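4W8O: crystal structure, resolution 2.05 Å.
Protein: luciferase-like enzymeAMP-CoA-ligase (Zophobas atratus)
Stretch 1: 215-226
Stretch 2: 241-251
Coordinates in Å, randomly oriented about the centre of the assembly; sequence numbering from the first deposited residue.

Stretch 1 215-226: DCRSILHFTTMY
Stretch 2 241-251: GSTRVFARSME

Two neighbouring parallel β-strands illustrate how a backbone ladder fixes register and leaves the side chains to finish the contact. In this luciferase-like enzyme, residues 218-221 and 243-246 run in the same direction at 26°, their axes approaching to 4.6 Å. Ser218 pairs with Thr243, Ile219 with Arg244, Leu220 with Val245 and His221 with Phe246, at CA-CA distances of 4.8, 5.3, 4.4 and 5.2 Å.

The ladder has the staggered pattern typical of parallel sheets, in which one residue bonds to two that flank its partner. Thr243 N donates to Arg217 O (2.9 Å), and Ile219 N to Thr243 O (3.1 Å). Val245 N then donates to Ile219 O at 2.7 Å, the shortest of the set, and His221 N to Val245 O (2.9 Å). The first three are nearly straight, with N-H...O angles of 168-170°; the fourth bends to 153°. A weak bond from Ala247 N to His221 O (3.5 Å) closes the ladder. Ile219 (-114/128), Thr243 (-110/131) and Val245 (-112/137) are typical of the strands; His221 (-149/165) and Phe246 (-131/157) are more extended, and at Phe222 the first stretch turns to -117/-22 while Ala247 stays at -147/150. Between the amide bonds, Leu220 CA approaches Val245 O (3.2 Å) and Phe246 CA approaches His221 O (3.3 Å) in CA-H...O contacts.

Past the ladder, water bridges the widening gap: one molecule donates to Phe222 O (2.8 Å) and Ala247 O (2.7 Å). A second donates to Phe222 O (2.7 Å) and, weakly, to Arg248 O (3.3 Å).

Side chains alternate between the two faces. On the face shared by Ile219, Arg244, His221 and Phe246, Arg244 extends through t, t and p rotamers so that NH1 donates to His221 NE2 (3.3 Å), near the plane of the imidazole. His221 takes chi1 p and chi2 107°, which brings its ring end nearer the other strand. Met225, m, m, t, lays CE over one face of the guanidinium, 3.5 Å from Arg244 NH1; a flexible thioether suits this flat, buried group. Ile219 (t, t) and Phe246 (p, chi2 87°) lead their ends away.

The other face carries Ser218, Thr243, Leu220 and Val245. Leu220 (t, p) sends CD1 to 3.8 Å from Val245 CG1, with Val245 at chi1 t; both are buried, and branched aliphatic chains fill such a seam well. Nearer the start, small Ser242 (m) points toward the first stretch, its CB only 3.1 Å from Cys216 O.

The largest contribution among the 690 Å² buried comes from Phe222, with chi1 m and chi2 -82°. Its CE1 lies 3.8 Å from Ala247 CB, where a methyl side chain packs against the ring, while Met250 (t, m, t) places CG over one ring face, 3.8 Å from the centroid formed by the six Phe222 ring carbons.

At the outer edge, Arg217 points away and instead pairs with Asp215 in its own stretch, Arg217 NH2 to Asp215 OD2 at 2.7 Å, a salt bridge in the segment preceding the strand.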

# COMPACT_ATOMS: atom_id res chain seq x y z
N ASP A 215 12.71 -0.77 -9.45
CA ASP A 215 12.91 0.68 -9.61
C ASP A 215 11.63 1.44 -9.24
O ASP A 215 10.56 1.15 -9.79
CB ASP A 215 13.29 0.94 -11.08
CG ASP A 215 13.83 2.34 -11.31
OD1 ASP A 215 13.54 3.26 -10.52
OD2 ASP A 215 14.54 2.53 -12.32
N CYS A 216 11.76 2.42 -8.33
CA CYS A 216 10.64 3.26 -7.88
C CYS A 216 10.95 4.76 -7.96
O CYS A 216 10.22 5.56 -7.36
CB CYS A 216 10.29 2.95 -6.41
SG CYS A 216 9.42 1.40 -6.11
N ARG A 217 12.01 5.14 -8.66
CA ARG A 217 12.48 6.53 -8.63
C ARG A 217 11.38 7.53 -9.02
O ARG A 217 11.25 8.60 -8.42
CB ARG A 217 13.70 6.71 -9.53
CG ARG A 217 14.95 6.02 -9.01
CD ARG A 217 16.05 6.03 -10.06
NE ARG A 217 15.66 5.30 -11.26
CZ ARG A 217 16.27 5.37 -12.43
NH1 ARG A 217 17.34 6.15 -12.60
NH2 ARG A 217 15.81 4.66 -13.46
N SER A 218 10.59 7.16 -10.01
CA SER A 218 9.40 7.92 -10.36
C SER A 218 8.27 6.94 -10.70
O SER A 218 8.21 6.39 -11.81
CB SER A 218 9.71 8.86 -11.52
OG SER A 218 8.67 9.81 -11.66
N ILE A 219 7.39 6.71 -9.73
CA ILE A 219 6.37 5.66 -9.83
C ILE A 219 4.95 6.23 -9.90
O ILE A 219 4.56 7.05 -9.07
CB ILE A 219 6.48 4.62 -8.69
CG1 ILE A 219 5.41 3.52 -8.86
CG2 ILE A 219 6.37 5.27 -7.31
CD1 ILE A 219 5.63 2.30 -7.98
N LEU A 220 4.20 5.80 -10.91
CA LEU A 220 2.81 6.18 -11.10
C LEU A 220 1.89 5.10 -10.55
O LEU A 220 2.17 3.91 -10.70
CB LEU A 220 2.51 6.40 -12.59
CG LEU A 220 1.06 6.68 -13.04
CD1 LEU A 220 0.48 7.91 -12.37
CD2 LEU A 220 0.99 6.83 -14.55
N HIS A 221 0.81 5.50 -9.90
CA HIS A 221 -0.23 4.55 -9.54
C HIS A 221 -1.60 5.21 -9.54
O HIS A 221 -1.71 6.44 -9.54
CB HIS A 221 0.07 3.92 -8.19
CG HIS A 221 -0.18 4.83 -7.04
ND1 HIS A 221 -1.25 4.68 -6.18
CD2 HIS A 221 0.49 5.93 -6.62
CE1 HIS A 221 -1.22 5.64 -5.28
NE2 HIS A 221 -0.18 6.41 -5.52
N PHE A 222 -2.63 4.38 -9.53
CA PHE A 222 -4.01 4.85 -9.57
C PHE A 222 -4.79 4.48 -8.32
O PHE A 222 -5.81 5.10 -8.04
CB PHE A 222 -4.70 4.25 -10.80
CG PHE A 222 -3.99 4.55 -12.09
CD1 PHE A 222 -4.18 5.76 -12.74
CD2 PHE A 222 -3.12 3.64 -12.64
CE1 PHE A 222 -3.52 6.05 -13.91
CE2 PHE A 222 -2.44 3.92 -13.82
CZ PHE A 222 -2.64 5.13 -14.46
N THR A 223 -4.34 3.46 -7.59
CA THR A 223 -5.04 2.97 -6.41
C THR A 223 -5.07 4.01 -5.32
O THR A 223 -4.10 4.72 -5.10
CB THR A 223 -4.36 1.71 -5.82
OG1 THR A 223 -2.93 1.90 -5.77
CG2 THR A 223 -4.69 0.47 -6.64
N THR A 224 -6.19 4.06 -4.61
CA THR A 224 -6.36 4.95 -3.47
C THR A 224 -5.66 4.36 -2.25
O THR A 224 -5.21 3.21 -2.29
CB THR A 224 -7.85 5.14 -3.14
OG1 THR A 224 -8.44 3.87 -2.87
CG2 THR A 224 -8.57 5.81 -4.31
N MET A 225 -5.60 5.14 -1.18
CA MET A 225 -4.88 4.75 0.05
C MET A 225 -5.64 3.71 0.86
O MET A 225 -5.13 3.17 1.84
CB MET A 225 -4.56 5.98 0.90
CG MET A 225 -3.60 6.96 0.24
SD MET A 225 -1.96 6.26 -0.04
CE MET A 225 -1.28 7.47 -1.17
N TYR A 226 -6.88 3.43 0.47
CA TYR A 226 -7.62 2.28 0.97
C TYR A 226 -6.84 0.97 0.76
O TYR A 226 -6.85 0.09 1.61
CB TYR A 226 -8.94 2.19 0.22
CG TYR A 226 -9.78 0.97 0.52
CD1 TYR A 226 -10.46 0.85 1.72
CD2 TYR A 226 -9.91 -0.05 -0.43
CE1 TYR A 226 -11.24 -0.27 1.99
CE2 TYR A 226 -10.70 -1.16 -0.18
CZ TYR A 226 -11.36 -1.26 1.03
OH TYR A 226 -12.15 -2.36 1.30
N GLY A 241 13.58 8.84 -1.09
CA GLY A 241 13.36 10.15 -1.67
C GLY A 241 12.93 10.12 -3.12
O GLY A 241 13.22 11.05 -3.87
N SER A 242 12.24 9.06 -3.52
CA SER A 242 11.68 8.97 -4.86
C SER A 242 10.40 9.80 -4.96
O SER A 242 9.94 10.38 -3.98
CB SER A 242 11.37 7.52 -5.18
OG SER A 242 12.54 6.73 -5.11
N THR A 243 9.84 9.85 -6.17
CA THR A 243 8.65 10.64 -6.44
C THR A 243 7.46 9.73 -6.69
O THR A 243 7.56 8.78 -7.46
CB THR A 243 8.88 11.53 -7.68
OG1 THR A 243 9.97 12.42 -7.42
CG2 THR A 243 7.64 12.34 -8.02
N ARG A 244 6.35 10.01 -6.01
CA ARG A 244 5.09 9.31 -6.24
C ARG A 244 4.21 10.13 -7.19
O ARG A 244 3.95 11.31 -6.93
CB ARG A 244 4.36 9.08 -4.93
CG ARG A 244 3.13 8.17 -5.04
CD ARG A 244 2.60 7.76 -3.67
NE ARG A 244 2.21 8.93 -2.87
CZ ARG A 244 1.06 9.60 -2.98
NH1 ARG A 244 0.13 9.23 -3.85
NH2 ARG A 244 0.84 10.65 -2.20
N VAL A 245 3.77 9.50 -8.28
CA VAL A 245 2.84 10.13 -9.21
C VAL A 245 1.48 9.43 -9.15
O VAL A 245 1.40 8.21 -9.09
CB VAL A 245 3.39 10.12 -10.65
CG1 VAL A 245 2.56 11.02 -11.56
CG2 VAL A 245 4.86 10.56 -10.66
N PHE A 246 0.41 10.21 -9.15
CA PHE A 246 -0.93 9.64 -9.15
C PHE A 246 -1.82 10.28 -10.21
O PHE A 246 -1.56 11.40 -10.67
CB PHE A 246 -1.58 9.75 -7.76
CG PHE A 246 -1.70 11.15 -7.25
CD1 PHE A 246 -2.81 11.93 -7.56
CD2 PHE A 246 -0.70 11.71 -6.45
CE1 PHE A 246 -2.92 13.23 -7.10
CE2 PHE A 246 -0.81 13.00 -5.98
CZ PHE A 246 -1.91 13.77 -6.32
N ALA A 247 -2.84 9.55 -10.61
CA ALA A 247 -3.89 10.04 -11.48
C ALA A 247 -5.19 9.35 -11.08
O ALA A 247 -5.19 8.21 -10.59
CB ALA A 247 -3.53 9.76 -12.93
N ARG A 248 -6.30 10.05 -11.29
CA ARG A 248 -7.58 9.59 -10.80
C ARG A 248 -8.05 8.34 -11.52
O ARG A 248 -8.54 7.40 -10.89
CB ARG A 248 -8.64 10.68 -10.95
CG ARG A 248 -9.70 10.61 -9.88
CD ARG A 248 -9.24 11.31 -8.61
NE ARG A 248 -9.45 12.75 -8.69
CZ ARG A 248 -10.63 13.35 -8.56
NH1 ARG A 248 -10.72 14.67 -8.65
NH2 ARG A 248 -11.73 12.63 -8.35
N SER A 249 -7.89 8.32 -12.84
CA SER A 249 -8.40 7.24 -13.67
C SER A 249 -7.34 6.79 -14.64
O SER A 249 -6.59 7.59 -15.18
CB SER A 249 -9.61 7.71 -14.47
OG SER A 249 -10.67 8.05 -13.60
N MET A 250 -7.32 5.49 -14.89
CA MET A 250 -6.40 4.91 -15.82
C MET A 250 -6.99 5.03 -17.22
O MET A 250 -8.10 4.57 -17.47
CB MET A 250 -6.16 3.46 -15.45
CG MET A 250 -4.94 2.85 -16.09
SD MET A 250 -5.20 2.50 -17.83
CE MET A 250 -3.56 1.95 -18.26
N GLU A 251 -6.26 5.69 -18.11
CA GLU A 251 -6.53 5.69 -19.54
C GLU A 251 -5.23 5.43 -20.26
O GLU A 251 -4.19 5.95 -19.88
CB GLU A 251 -7.11 7.02 -20.01
CG GLU A 251 -8.62 7.13 -19.88
CD GLU A 251 -9.06 7.85 -18.62
OE1 GLU A 251 -8.67 9.03 -18.45
OE2 GLU A 251 -9.81 7.26 -17.82
O HOH W 1 -5.48 7.83 -7.93
O HOH W 2 -8.48 5.36 -8.28